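Local coordinates for protein alpha-1,3-glucanase (PDB 6K0P) that hydrolyses alpha-1,3-glucan as a glycoside hydrolase of family 87, here caught as a mutant catalytic domain with nigerose bound, at residues Q198-F203 / R230-V235; W219-K224 / G285-G290; K224-G229 / N258-A263; A262-T267 / G292-T297. The protein carries 1 engineered substitution. One frame throughout, in Å; residues are numbered along the deposited sequence.

Contact 1: Q198-F203 / R230-V235; sequences QALTEF and RATEIV
The Phe203 ring lies between two side chains of the 230-235 segment. Over one face is the guanidinium of Arg230, displaced toward the rim in an off-centre cation-pi contact, with Arg230 CZ 4.0 Å from the centroid of the Phe203 ring. The opposite face takes the methyl of Thr232 in a CH-pi contact, Thr232 CG2 standing 4.2 Å from the same centroid. Near the ring plane, at its edge, Ala231 O is 3.6 Å from Phe203 CZ. Ring and guanidinium are not quite parallel, 31° apart, and the two side chains meet tip to tip. A chi1 of 150°, roughly anti to the backbone N, sends Phe203 CG toward the loop. Arg230 does two jobs: besides lying over the ring, its NH2 donates to Phe203 O at 3.0 Å, from above the carbonyl plane. Further bonds, among them NH2 to Lys209 O and NH1 to Arg204 O, hold the guanidinium among carbonyls around the helix end. An alanine in place of Arg230 would probably leave Phe203 O without this donor and take the guanidinium, with its cation-pi contact, from one face of the Phe203 ring. Thr232 OG1 donates to Arg230 O at 2.9 Å, which fixes the methyl over the ring and leaves Thr232 CG2 3.8 Å from Leu200 CD2. Helix 196-204 thus packs against the loop leading into strand 233-236, a strand of the parallel beta-helix; Leu200 also reaches Ile212 of strand 211-214 and Ile225 and Leu227 of strand 224-227.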
loop_
_atom_site.group_PDB
_atom_site.type_symbol
_atom_site.label_atom_id
_atom_site.label_comp_id
_atom_site.label_asym_id
_atom_site.label_seq_id
_atom_site.Cartn_x
_atom_site.Cartn_y
_atom_site.Cartn_z
ATOM N N GLN A 198 -26.439 16.069 -10.220
ATOM C CA GLN A 198 -27.469 17.100 -10.092
ATOM C C GLN A 198 -27.164 18.055 -8.943
ATOM O O GLN A 198 -27.373 19.271 -9.063
ATOM C CB GLN A 198 -28.846 16.455 -9.931
ATOM C CG GLN A 198 -29.326 15.742 -11.188
ATOM C CD GLN A 198 -30.617 14.980 -10.973
ATOM O OE1 GLN A 198 -30.823 14.354 -9.930
ATOM N NE2 GLN A 198 -31.496 15.023 -11.969
ATOM N N ALA A 199 -26.671 17.525 -7.821
ATOM C CA ALA A 199 -26.277 18.384 -6.709
ATOM C C ALA A 199 -25.139 19.313 -7.111
ATOM O O ALA A 199 -25.135 20.494 -6.745
ATOM C CB ALA A 199 -25.883 17.532 -5.501
ATOM N N LEU A 200 -24.176 18.801 -7.887
ATOM C CA LEU A 200 -23.056 19.628 -8.327
ATOM C C LEU A 200 -23.504 20.717 -9.294
ATOM O O LEU A 200 -22.982 21.834 -9.251
ATOM C CB LEU A 200 -21.964 18.759 -8.957
ATOM C CG LEU A 200 -21.113 18.000 -7.939
ATOM C CD1 LEU A 200 -20.303 16.936 -8.650
ATOM C CD2 LEU A 200 -20.187 18.933 -7.175
ATOM N N THR A 201 -24.463 20.413 -10.171
ATOM C CA THR A 201 -24.997 21.447 -11.054
ATOM C C THR A 201 -25.653 22.562 -10.249
ATOM O O THR A 201 -25.428 23.751 -10.510
ATOM C CB THR A 201 -25.981 20.832 -12.047
ATOM O OG1 THR A 201 -25.280 19.920 -12.898
ATOM C CG2 THR A 201 -26.619 21.918 -12.912
ATOM N N GLU A 202 -26.463 22.193 -9.252
ATOM C CA GLU A 202 -27.073 23.196 -8.387
ATOM C C GLU A 202 -26.008 24.010 -7.659
ATOM O O GLU A 202 -26.137 25.230 -7.506
ATOM C CB GLU A 202 -28.011 22.502 -7.396
ATOM C CG GLU A 202 -28.816 23.442 -6.537
ATOM C CD GLU A 202 -29.751 22.706 -5.594
ATOM O OE1 GLU A 202 -30.186 21.578 -5.938
ATOM O OE2 GLU A 202 -30.032 23.262 -4.507
ATOM N N PHE A 203 -24.939 23.351 -7.207
ATOM C CA PHE A 203 -23.846 24.076 -6.570
ATOM C C PHE A 203 -23.192 25.061 -7.536
ATOM O O PHE A 203 -22.958 26.223 -7.187
ATOM C CB PHE A 203 -22.816 23.088 -5.999
ATOM C CG PHE A 203 -21.414 23.630 -5.973
ATOM C CD1 PHE A 203 -20.978 24.442 -4.933
ATOM C CD2 PHE A 203 -20.525 23.351 -7.008
ATOM C CE1 PHE A 203 -19.688 24.958 -4.914
ATOM C CE2 PHE A 203 -19.239 23.866 -6.998
ATOM C CZ PHE A 203 -18.817 24.663 -5.958
ATOM N N ARG A 230 -15.593 26.249 -10.058
ATOM C CA ARG A 230 -14.803 26.832 -8.983
ATOM C C ARG A 230 -14.467 25.737 -7.982
ATOM O O ARG A 230 -14.953 24.605 -8.087
ATOM C CB ARG A 230 -15.562 27.977 -8.295
ATOM C CG ARG A 230 -16.824 27.548 -7.579
ATOM C CD ARG A 230 -17.605 28.782 -7.110
ATOM N NE ARG A 230 -18.731 28.449 -6.239
ATOM C CZ ARG A 230 -19.943 28.136 -6.676
ATOM N NH1 ARG A 230 -20.197 28.100 -7.980
ATOM N NH2 ARG A 230 -20.908 27.864 -5.807
ATOM N N ALA A 231 -13.623 26.089 -7.010
ATOM C CA ALA A 231 -13.279 25.159 -5.942
ATOM C C ALA A 231 -14.552 24.634 -5.292
ATOM O O ALA A 231 -15.471 25.399 -4.987
ATOM C CB ALA A 231 -12.408 25.862 -4.898
ATOM N N THR A 232 -14.601 23.319 -5.091
ATOM C CA THR A 232 -15.802 22.610 -4.665
ATOM C C THR A 232 -15.470 21.783 -3.434
ATOM O O THR A 232 -14.415 21.147 -3.375
ATOM C CB THR A 232 -16.217 21.637 -5.776
ATOM O OG1 THR A 232 -16.394 22.356 -7.007
ATOM C CG2 THR A 232 -17.500 20.893 -5.432
ATOM N N GLU A 233 -16.362 21.786 -2.450
ATOM C CA GLU A 233 -16.260 20.878 -1.313
ATOM C C GLU A 233 -17.237 19.729 -1.522
ATOM O O GLU A 233 -18.412 19.953 -1.826
ATOM C CB GLU A 233 -16.601 21.608 -0.017
ATOM C CG GLU A 233 -15.631 22.711 0.339
ATOM C CD GLU A 233 -16.003 23.402 1.625
ATOM O OE1 GLU A 233 -16.456 22.713 2.562
ATOM O OE2 GLU A 233 -15.847 24.641 1.696
ATOM N N ILE A 234 -16.749 18.499 -1.375
ATOM C CA ILE A 234 -17.584 17.305 -1.382
ATOM C C ILE A 234 -17.404 16.652 -0.022
ATOM O O ILE A 234 -16.291 16.239 0.325
ATOM C CB ILE A 234 -17.204 16.357 -2.528
ATOM C CG1 ILE A 234 -17.378 17.083 -3.864
ATOM C CG2 ILE A 234 -18.056 15.082 -2.493
ATOM C CD1 ILE A 234 -17.040 16.261 -5.057
ATOM N N VAL A 235 -18.477 16.602 0.762
ATOM C CA VAL A 235 -18.419 16.203 2.165
ATOM C C VAL A 235 -19.407 15.066 2.383
ATOM O O VAL A 235 -20.595 15.206 2.073
ATOM C CB VAL A 235 -18.772 17.380 3.096
ATOM C CG1 VAL A 235 -18.690 16.947 4.545
ATOM C CG2 VAL A 235 -17.864 18.596 2.817
#

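Contact 2: W219-K224 / G285-G290; sequences WTINSK and GKFIDG. With GLC (alpha-D-glucopyranose), chain B.
Lys224 NZ meets three oxygens of the 285-290 corner. The shortest bond runs to Lys286 O at 2.6 Å, nearly along the C=O axis. A salt bridge joins Lys224 NZ to Asp289 OD2 at 2.7 Å, the amine coming from above the carboxylate plane, and the two side chains cross at about a right angle. A weak bond to Phe287 O, 3.0 Å from Lys224 NZ, completes the set within the corner, and Phe257 O of the neighbouring strand is a further partner. The bend at chi2 (-75°) carries CD off the straight course of the chain, and beyond it the lysine runs extended to its amine. An alanine here would probably leave Asp289 without its cationic mate and the carbonyls of Lys286 and Phe287 without this donor. Packing is sparse: Ile221 CD1 touches the edge of the Phe287 ring, 4.2 Å from Phe287 CE1. On the far side of the corner Lys286 NZ donates to glucose O4 at 2.9 Å, in a pocket that includes Asp282 and Arg280. One lysine amine thus ties down the backbone turn from which a sugar-binding lysine springs, and the carboxylate and carbonyls would be expected to favour the protonated amine of Lys224.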
loop_
_atom_site.group_PDB
_atom_site.type_symbol
_atom_site.label_atom_id
_atom_site.label_comp_id
_atom_site.label_asym_id
_atom_site.label_seq_id
_atom_site.Cartn_x
_atom_site.Cartn_y
_atom_site.Cartn_z
ATOM N N TRP A 219 -24.462 5.114 -2.902
ATOM C CA TRP A 219 -24.772 6.051 -3.975
ATOM C C TRP A 219 -24.010 5.612 -5.212
ATOM O O TRP A 219 -22.779 5.509 -5.177
ATOM C CB TRP A 219 -24.365 7.465 -3.556
ATOM C CG TRP A 219 -24.978 7.836 -2.243
ATOM C CD1 TRP A 219 -24.378 7.821 -1.013
ATOM C CD2 TRP A 219 -26.338 8.227 -2.024
ATOM N NE1 TRP A 219 -25.280 8.200 -0.050
ATOM C CE2 TRP A 219 -26.487 8.460 -0.645
ATOM C CE3 TRP A 219 -27.437 8.416 -2.866
ATOM C CZ2 TRP A 219 -27.693 8.865 -0.084
ATOM C CZ3 TRP A 219 -28.642 8.824 -2.303
ATOM C CH2 TRP A 219 -28.755 9.044 -0.930
ATOM N N THR A 220 -24.733 5.338 -6.294
ATOM C CA THR A 220 -24.083 4.849 -7.501
ATOM C C THR A 220 -23.174 5.923 -8.080
ATOM O O THR A 220 -23.579 7.081 -8.243
ATOM C CB THR A 220 -25.134 4.460 -8.537
ATOM O OG1 THR A 220 -25.823 3.287 -8.091
ATOM C CG2 THR A 220 -24.477 4.171 -9.896
ATOM N N ILE A 221 -21.938 5.545 -8.373
ATOM C CA ILE A 221 -21.071 6.325 -9.242
ATOM C C ILE A 221 -20.840 5.482 -10.494
ATOM O O ILE A 221 -20.064 4.517 -10.495
ATOM C CB ILE A 221 -19.774 6.772 -8.554
ATOM C CG1 ILE A 221 -19.073 5.623 -7.824
ATOM C CG2 ILE A 221 -20.074 7.890 -7.559
ATOM C CD1 ILE A 221 -17.664 5.993 -7.360
ATOM N N ASN A 222 -21.563 5.810 -11.564
ATOM C CA ASN A 222 -21.445 5.066 -12.812
ATOM C C ASN A 222 -20.746 5.873 -13.894
ATOM O O ASN A 222 -20.823 5.527 -15.077
ATOM C CB ASN A 222 -22.801 4.540 -13.290
ATOM C CG ASN A 222 -23.779 5.644 -13.631
ATOM O OD1 ASN A 222 -23.410 6.812 -13.747
ATOM N ND2 ASN A 222 -25.044 5.275 -13.792
ATOM N N SER A 223 -20.060 6.940 -13.506
ATOM C CA SER A 223 -19.397 7.812 -14.457
ATOM C C SER A 223 -18.243 8.492 -13.752
ATOM O O SER A 223 -18.103 8.417 -12.527
ATOM C CB SER A 223 -20.364 8.870 -14.967
ATOM O OG SER A 223 -20.728 9.734 -13.896
ATOM N N LYS A 224 -17.421 9.170 -14.541
ATOM C CA LYS A 224 -16.476 10.139 -14.005
ATOM C C LYS A 224 -17.216 11.445 -13.757
ATOM O O LYS A 224 -17.837 12.008 -14.668
ATOM C CB LYS A 224 -15.321 10.319 -14.985
ATOM C CG LYS A 224 -14.202 9.347 -14.738
ATOM C CD LYS A 224 -13.408 9.766 -13.500
ATOM C CE LYS A 224 -12.654 8.583 -12.937
ATOM N NZ LYS A 224 -11.649 9.067 -11.962
ATOM N N GLY A 285 -9.024 3.983 -14.404
ATOM C CA GLY A 285 -9.101 3.285 -13.136
ATOM C C GLY A 285 -8.613 4.021 -11.908
ATOM O O GLY A 285 -8.543 3.409 -10.834
ATOM N N LYS A 286 -8.278 5.300 -12.013
ATOM C CA LYS A 286 -7.933 6.072 -10.827
ATOM C C LYS A 286 -9.212 6.675 -10.265
ATOM O O LYS A 286 -10.006 7.259 -11.012
ATOM C CB LYS A 286 -6.929 7.176 -11.164
ATOM C CG LYS A 286 -5.561 6.644 -11.563
ATOM C CD LYS A 286 -5.408 6.501 -13.076
ATOM C CE LYS A 286 -3.980 6.110 -13.412
ATOM N NZ LYS A 286 -3.757 6.020 -14.889
ATOM N N PHE A 287 -9.434 6.505 -8.957
ATOM C CA PHE A 287 -10.664 7.037 -8.372
ATOM C C PHE A 287 -10.766 8.543 -8.583
ATOM O O PHE A 287 -11.833 9.058 -8.941
ATOM C CB PHE A 287 -10.774 6.691 -6.885
ATOM C CG PHE A 287 -11.898 7.414 -6.184
ATOM C CD1 PHE A 287 -13.215 7.242 -6.598
ATOM C CD2 PHE A 287 -11.640 8.260 -5.123
ATOM C CE1 PHE A 287 -14.245 7.919 -5.964
ATOM C CE2 PHE A 287 -12.671 8.932 -4.473
ATOM C CZ PHE A 287 -13.968 8.766 -4.899
ATOM N N ILE A 288 -9.667 9.262 -8.381
ATOM C CA ILE A 288 -9.605 10.698 -8.624
ATOM C C ILE A 288 -8.603 10.936 -9.743
ATOM O O ILE A 288 -7.439 10.522 -9.641
ATOM C CB ILE A 288 -9.204 11.480 -7.364
ATOM C CG1 ILE A 288 -10.286 11.364 -6.291
ATOM C CG2 ILE A 288 -8.945 12.955 -7.707
ATOM C CD1 ILE A 288 -9.800 11.756 -4.896
ATOM N N ASP A 289 -9.055 11.594 -10.808
ATOM C CA ASP A 289 -8.178 12.171 -11.813
ATOM C C ASP A 289 -8.055 13.661 -11.537
ATOM O O ASP A 289 -9.034 14.322 -11.171
ATOM C CB ASP A 289 -8.765 11.983 -13.213
ATOM C CG ASP A 289 -8.910 10.529 -13.594
ATOM O OD1 ASP A 289 -7.897 9.813 -13.581
ATOM O OD2 ASP A 289 -10.040 10.115 -13.910
ATOM N N GLY A 290 -6.851 14.184 -11.699
ATOM C CA GLY A 290 -6.651 15.606 -11.504
ATOM C C GLY A 290 -5.316 16.033 -12.058
ATOM O O GLY A 290 -4.421 16.429 -11.306
HETATM C C1 GLC B . 1.452 1.914 -15.684
HETATM C C2 GLC B . 1.146 3.053 -16.636
HETATM C C3 GLC B . 0.542 4.203 -15.863
HETATM C C4 GLC B . -0.661 3.729 -15.057
HETATM C C5 GLC B . -0.234 2.624 -14.130
HETATM C C6 GLC B . -1.402 1.981 -13.398
HETATM O O1 GLC B . 2.499 2.356 -14.888
HETATM O O2 GLC B . 2.365 3.401 -17.301
HETATM O O3 GLC B . 0.016 5.119 -16.806
HETATM O O4 GLC B . -1.203 4.769 -14.284
HETATM O O5 GLC B . 0.352 1.608 -14.881
HETATM O O6 GLC B . -2.432 1.514 -14.223
#

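Contact 3: K224-G229 / N258-A263; sequences KIFLYG and NISAAA. With SO4 (sulfate ion), chain G.
Phe226 and Asn258 run alongside each other from paired positions of two parallel strands. From Asn258 CB outward, each atom meets the Phe226 ring. Asn258 CB sits over the face, offset toward the rim, in a CH-pi contact 3.8 Å from the centroid of the Phe226 ring. Asn258 CG is closest, 3.3 Å from Phe226 CE2. At the tip, Asn258 ND2 lies 3.4 Å from Phe226 CE2 and also approaches CZ, while OD1 too is nearest CE2. The amide and ring planes are only 23° apart: chi1 (-173°) sets Asn258 CG anti to the backbone N, and chi2 turns the amide nearly flat against the ring. Backbone bonds set the register: Asn258 N to Ile225 O, Leu227 N to Asn258 O, and Ser260 N to Leu227 O, each 2.9 Å. On the other face of the sheet Leu227 CD1 meets Ile259 CG1 at 4.1 Å, and Leu227 CB meets Ala263 CB at 3.8 Å where the chain curls into a 3-10 turn. There Ala261 N donates to a sulfate ion that probably came from the crystallisation liquor. The pair forms successive rungs of the beta-helix: strand 256-259 pairs in turn with strand 286-289, and Ile225 leans on helix 196-204.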
loop_
_atom_site.group_PDB
_atom_site.type_symbol
_atom_site.label_atom_id
_atom_site.label_comp_id
_atom_site.label_asym_id
_atom_site.label_seq_id
_atom_site.Cartn_x
_atom_site.Cartn_y
_atom_site.Cartn_z
ATOM N N LYS A 224 -17.421 9.170 -14.541
ATOM C CA LYS A 224 -16.476 10.139 -14.005
ATOM C C LYS A 224 -17.216 11.445 -13.757
ATOM O O LYS A 224 -17.837 12.008 -14.668
ATOM C CB LYS A 224 -15.321 10.319 -14.985
ATOM C CG LYS A 224 -14.202 9.347 -14.738
ATOM C CD LYS A 224 -13.408 9.766 -13.500
ATOM C CE LYS A 224 -12.654 8.583 -12.937
ATOM N NZ LYS A 224 -11.649 9.067 -11.962
ATOM N N ILE A 225 -17.176 11.911 -12.517
ATOM C CA ILE A 225 -17.897 13.104 -12.095
ATOM C C ILE A 225 -16.927 14.276 -12.140
ATOM O O ILE A 225 -15.930 14.304 -11.404
ATOM C CB ILE A 225 -18.502 12.903 -10.699
ATOM C CG1 ILE A 225 -19.585 11.824 -10.767
ATOM C CG2 ILE A 225 -19.105 14.196 -10.200
ATOM C CD1 ILE A 225 -19.976 11.257 -9.420
ATOM N N PHE A 226 -17.215 15.251 -13.008
ATOM C CA PHE A 226 -16.292 16.349 -13.255
ATOM C C PHE A 226 -16.555 17.515 -12.314
ATOM O O PHE A 226 -17.708 17.931 -12.118
ATOM C CB PHE A 226 -16.349 16.790 -14.721
ATOM C CG PHE A 226 -15.580 15.879 -15.619
ATOM C CD1 PHE A 226 -16.154 14.711 -16.089
ATOM C CD2 PHE A 226 -14.250 16.142 -15.924
ATOM C CE1 PHE A 226 -15.436 13.833 -16.884
ATOM C CE2 PHE A 226 -13.529 15.282 -16.719
ATOM C CZ PHE A 226 -14.115 14.112 -17.195
ATOM N N LEU A 227 -15.480 18.026 -11.725
ATOM C CA LEU A 227 -15.532 19.193 -10.858
ATOM C C LEU A 227 -14.927 20.344 -11.640
ATOM O O LEU A 227 -13.790 20.247 -12.118
ATOM C CB LEU A 227 -14.758 18.961 -9.556
ATOM C CG LEU A 227 -15.167 17.732 -8.737
ATOM C CD1 LEU A 227 -14.521 17.789 -7.340
ATOM C CD2 LEU A 227 -16.672 17.633 -8.632
ATOM N N TYR A 228 -15.704 21.404 -11.806
ATOM C CA TYR A 228 -15.291 22.571 -12.575
ATOM C C TYR A 228 -16.085 23.764 -12.054
ATOM O O TYR A 228 -16.804 23.658 -11.055
ATOM C CB TYR A 228 -15.434 22.324 -14.087
ATOM C CG TYR A 228 -16.842 21.998 -14.550
ATOM C CD1 TYR A 228 -17.380 20.730 -14.367
ATOM C CD2 TYR A 228 -17.626 22.956 -15.184
ATOM C CE1 TYR A 228 -18.672 20.427 -14.791
ATOM C CE2 TYR A 228 -18.911 22.661 -15.621
ATOM C CZ TYR A 228 -19.427 21.399 -15.423
ATOM O OH TYR A 228 -20.696 21.092 -15.849
ATOM N N GLY A 229 -15.952 24.905 -12.726
ATOM C CA GLY A 229 -16.591 26.122 -12.263
ATOM C C GLY A 229 -15.736 26.843 -11.242
ATOM O O GLY A 229 -15.202 27.921 -11.516
ATOM N N ASN A 258 -13.119 13.682 -11.483
ATOM C CA ASN A 258 -12.077 14.249 -12.321
ATOM C C ASN A 258 -12.114 15.755 -12.105
ATOM O O ASN A 258 -13.130 16.399 -12.387
ATOM C CB ASN A 258 -12.302 13.884 -13.798
ATOM C CG ASN A 258 -11.147 14.306 -14.694
ATOM O OD1 ASN A 258 -10.568 15.374 -14.507
ATOM N ND2 ASN A 258 -10.815 13.472 -15.684
ATOM N N ILE A 259 -11.029 16.302 -11.566
ATOM C CA ILE A 259 -10.974 17.683 -11.100
ATOM C C ILE A 259 -10.304 18.531 -12.177
ATOM O O ILE A 259 -9.093 18.417 -12.403
ATOM C CB ILE A 259 -10.218 17.782 -9.768
ATOM C CG1 ILE A 259 -10.797 16.782 -8.753
ATOM C CG2 ILE A 259 -10.275 19.219 -9.234
ATOM C CD1 ILE A 259 -10.092 16.788 -7.398
ATOM N N SER A 260 -11.091 19.369 -12.848
ATOM C CA SER A 260 -10.569 20.298 -13.839
ATOM C C SER A 260 -9.879 21.477 -13.153
ATOM O O SER A 260 -10.068 21.730 -11.962
ATOM C CB SER A 260 -11.703 20.808 -14.726
ATOM O OG SER A 260 -12.348 19.723 -15.381
ATOM N N ALA A 261 -9.079 22.218 -13.935
ATOM C CA ALA A 261 -8.280 23.300 -13.367
ATOM C C ALA A 261 -9.145 24.326 -12.640
ATOM O O ALA A 261 -8.744 24.861 -11.598
ATOM C CB ALA A 261 -7.446 23.969 -14.459
ATOM N N ALA A 262 -10.336 24.609 -13.169
ATOM C CA ALA A 262 -11.217 25.577 -12.529
ATOM C C ALA A 262 -11.575 25.177 -11.104
ATOM O O ALA A 262 -11.922 26.047 -10.296
ATOM C CB ALA A 262 -12.497 25.746 -13.352
ATOM N N ALA A 263 -11.475 23.888 -10.772
ATOM C CA ALA A 263 -11.803 23.386 -9.444
ATOM C C ALA A 263 -10.565 23.098 -8.603
ATOM O O ALA A 263 -10.651 22.394 -7.587
ATOM C CB ALA A 263 -12.711 22.162 -9.533
HETATM S S SO4 G . -8.594 21.531 -17.638
HETATM O O1 SO4 G . -9.021 20.466 -18.543
HETATM O O2 SO4 G . -8.237 20.952 -16.342
HETATM O O3 SO4 G . -7.421 22.199 -18.201
HETATM O O4 SO4 G . -9.675 22.507 -17.495
HETATM O O HOH W 1 -11.952 28.781 -10.943
#

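Contact 4: A262-T267 / G292-T297; sequences AANGST and GMQNVT
Two successive turns of the parallel beta-helix stack here, the loop before strand 267-269 lying on the loop before strand 297-304, and Asn264 makes the side-chain link. Asn264 OD1 accepts from Gln294 N at 3.0 Å, the N-H reaching it from well above the amide plane. Asn264 and Gln294 leave their backbones in the same direction, with Asn264 ND2 3.7 Å from Gln294 CG and their amide planes 67° apart. Asn264 ND2 and Gly292 O share a bridging water. The Gln294 chain bends at chi2 (-80°), and its NE2 returns to Gly292 O in an almost straight bond of 3.0 Å. Next, Gly265 N donates to Gln294 O at 3.0 Å. Gly265 occupies a type II turn from Ala263 to Ser266, with backbone angles that call for glycine because a CB would jam against the preceding carbonyl; its CA approaches Asn295 O at 3.1 Å. Thr297 N then bonds to Ser266 O at 2.9 Å as the parallel pairing begins, and Thr267 and Thr297 run alongside each other on one face. Ser266 OG donates to Ala263 O at 2.6 Å, in the carbonyl plane on a lone pair, and also bonds Thr232 N of the previous turn. Polar groups thus do most of the joining: an asparagine amide stands in for a backbone acceptor where the loops lack strand pairing, and main-chain bonds take over from Gly265 onward.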
loop_
_atom_site.group_PDB
_atom_site.type_symbol
_atom_site.label_atom_id
_atom_site.label_comp_id
_atom_site.label_asym_id
_atom_site.label_seq_id
_atom_site.Cartn_x
_atom_site.Cartn_y
_atom_site.Cartn_z
ATOM N N ALA A 262 -10.336 24.609 -13.169
ATOM C CA ALA A 262 -11.217 25.577 -12.529
ATOM C C ALA A 262 -11.575 25.177 -11.104
ATOM O O ALA A 262 -11.922 26.047 -10.296
ATOM C CB ALA A 262 -12.497 25.746 -13.352
ATOM N N ALA A 263 -11.475 23.888 -10.772
ATOM C CA ALA A 263 -11.803 23.386 -9.444
ATOM C C ALA A 263 -10.565 23.098 -8.603
ATOM O O ALA A 263 -10.651 22.394 -7.587
ATOM C CB ALA A 263 -12.711 22.162 -9.533
ATOM N N ASN A 264 -9.413 23.640 -8.987
ATOM C CA ASN A 264 -8.289 23.647 -8.065
ATOM C C ASN A 264 -8.738 24.261 -6.745
ATOM O O ASN A 264 -9.605 25.141 -6.716
ATOM C CB ASN A 264 -7.137 24.467 -8.651
ATOM C CG ASN A 264 -6.364 23.708 -9.733
ATOM O OD1 ASN A 264 -6.459 22.478 -9.847
ATOM N ND2 ASN A 264 -5.586 24.440 -10.522
ATOM N N GLY A 265 -8.187 23.759 -5.639
ATOM C CA GLY A 265 -8.612 24.207 -4.328
ATOM C C GLY A 265 -9.775 23.436 -3.734
ATOM O O GLY A 265 -10.226 23.781 -2.636
ATOM N N SER A 266 -10.279 22.420 -4.428
ATOM C CA SER A 266 -11.400 21.619 -3.952
ATOM C C SER A 266 -10.993 20.725 -2.781
ATOM O O SER A 266 -9.813 20.485 -2.515
ATOM C CB SER A 266 -11.932 20.738 -5.085
ATOM O OG SER A 266 -12.553 21.518 -6.100
ATOM N N THR A 267 -12.009 20.214 -2.086
ATOM C CA THR A 267 -11.831 19.288 -0.980
ATOM C C THR A 267 -12.814 18.145 -1.160
ATOM O O THR A 267 -13.993 18.382 -1.433
ATOM C CB THR A 267 -12.120 19.981 0.355
ATOM O OG1 THR A 267 -11.197 21.068 0.539
ATOM C CG2 THR A 267 -11.984 18.998 1.508
ATOM N N GLY A 292 -2.384 17.957 -13.249
ATOM C CA GLY A 292 -1.964 19.314 -12.974
ATOM C C GLY A 292 -2.676 19.997 -11.830
ATOM O O GLY A 292 -2.488 21.202 -11.642
ATOM N N MET A 293 -3.486 19.276 -11.051
ATOM C CA MET A 293 -4.291 19.937 -10.031
ATOM C C MET A 293 -3.426 20.571 -8.949
ATOM O O MET A 293 -2.311 20.118 -8.655
ATOM C CB MET A 293 -5.313 18.979 -9.407
ATOM C CG MET A 293 -4.744 18.043 -8.352
ATOM S SD MET A 293 -6.003 16.860 -7.828
ATOM C CE MET A 293 -5.207 16.131 -6.391
ATOM N N GLN A 294 -3.962 21.632 -8.347
ATOM C CA GLN A 294 -3.271 22.419 -7.338
ATOM C C GLN A 294 -4.194 22.628 -6.152
ATOM O O GLN A 294 -5.404 22.800 -6.327
ATOM C CB GLN A 294 -2.859 23.807 -7.892
ATOM C CG GLN A 294 -2.165 23.762 -9.268
ATOM C CD GLN A 294 -0.686 23.396 -9.190
ATOM O OE1 GLN A 294 0.081 24.015 -8.442
ATOM N NE2 GLN A 294 -0.280 22.401 -9.980
ATOM N N ASN A 295 -3.621 22.604 -4.947
ATOM C CA ASN A 295 -4.307 23.040 -3.728
ATOM C C ASN A 295 -5.539 22.197 -3.390
ATOM O O ASN A 295 -6.451 22.674 -2.708
ATOM C CB ASN A 295 -4.667 24.531 -3.778
ATOM C CG ASN A 295 -3.454 25.413 -3.958
ATOM O OD1 ASN A 295 -3.319 26.107 -4.970
ATOM N ND2 ASN A 295 -2.562 25.389 -2.986
ATOM N N VAL A 296 -5.581 20.946 -3.843
ATOM C CA VAL A 296 -6.719 20.060 -3.594
ATOM C C VAL A 296 -6.445 19.252 -2.332
ATOM O O VAL A 296 -5.311 18.822 -2.095
ATOM C CB VAL A 296 -6.958 19.140 -4.811
ATOM C CG1 VAL A 296 -7.958 18.025 -4.488
ATOM C CG2 VAL A 296 -7.437 19.958 -6.021
ATOM N N THR A 297 -7.479 19.052 -1.514
ATOM C CA THR A 297 -7.379 18.263 -0.294
ATOM C C THR A 297 -8.282 17.048 -0.429
ATOM O O THR A 297 -9.467 17.177 -0.767
ATOM C CB THR A 297 -7.789 19.087 0.924
ATOM O OG1 THR A 297 -6.854 20.161 1.089
ATOM C CG2 THR A 297 -7.788 18.232 2.179
HETATM O O HOH W 2 -4.064 23.384 -12.877
HETATM O O HOH W 3 -8.195 22.163 -0.550
#

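How the contacts relate
All four contacts lie in the early turns of the beta-helix. Contacts 2 and 3 share Lys224, whose strand pairs with 256-259 while its amine reaches the corner at 285-290; their centres are 12 Å apart, and Asp289 O to Ile259 N, 2.8 Å, carries the sheet on. Contacts 3 and 4 share Ala262 and Ala263, with centres 9 Å apart, and Ile259 packs on Val296 and Met293. Contact 1 joins contact 4 through the probable hydrogen bond Thr232 O to Thr267 N, 2.9 Å, and joins contact 3 where Leu200 packs on Ile225 and Leu227. Contact 2 contains a sugar-pocket residue, Lys286; in contact 3 the Asn258 side chain is about 11 Å from a bound glucose.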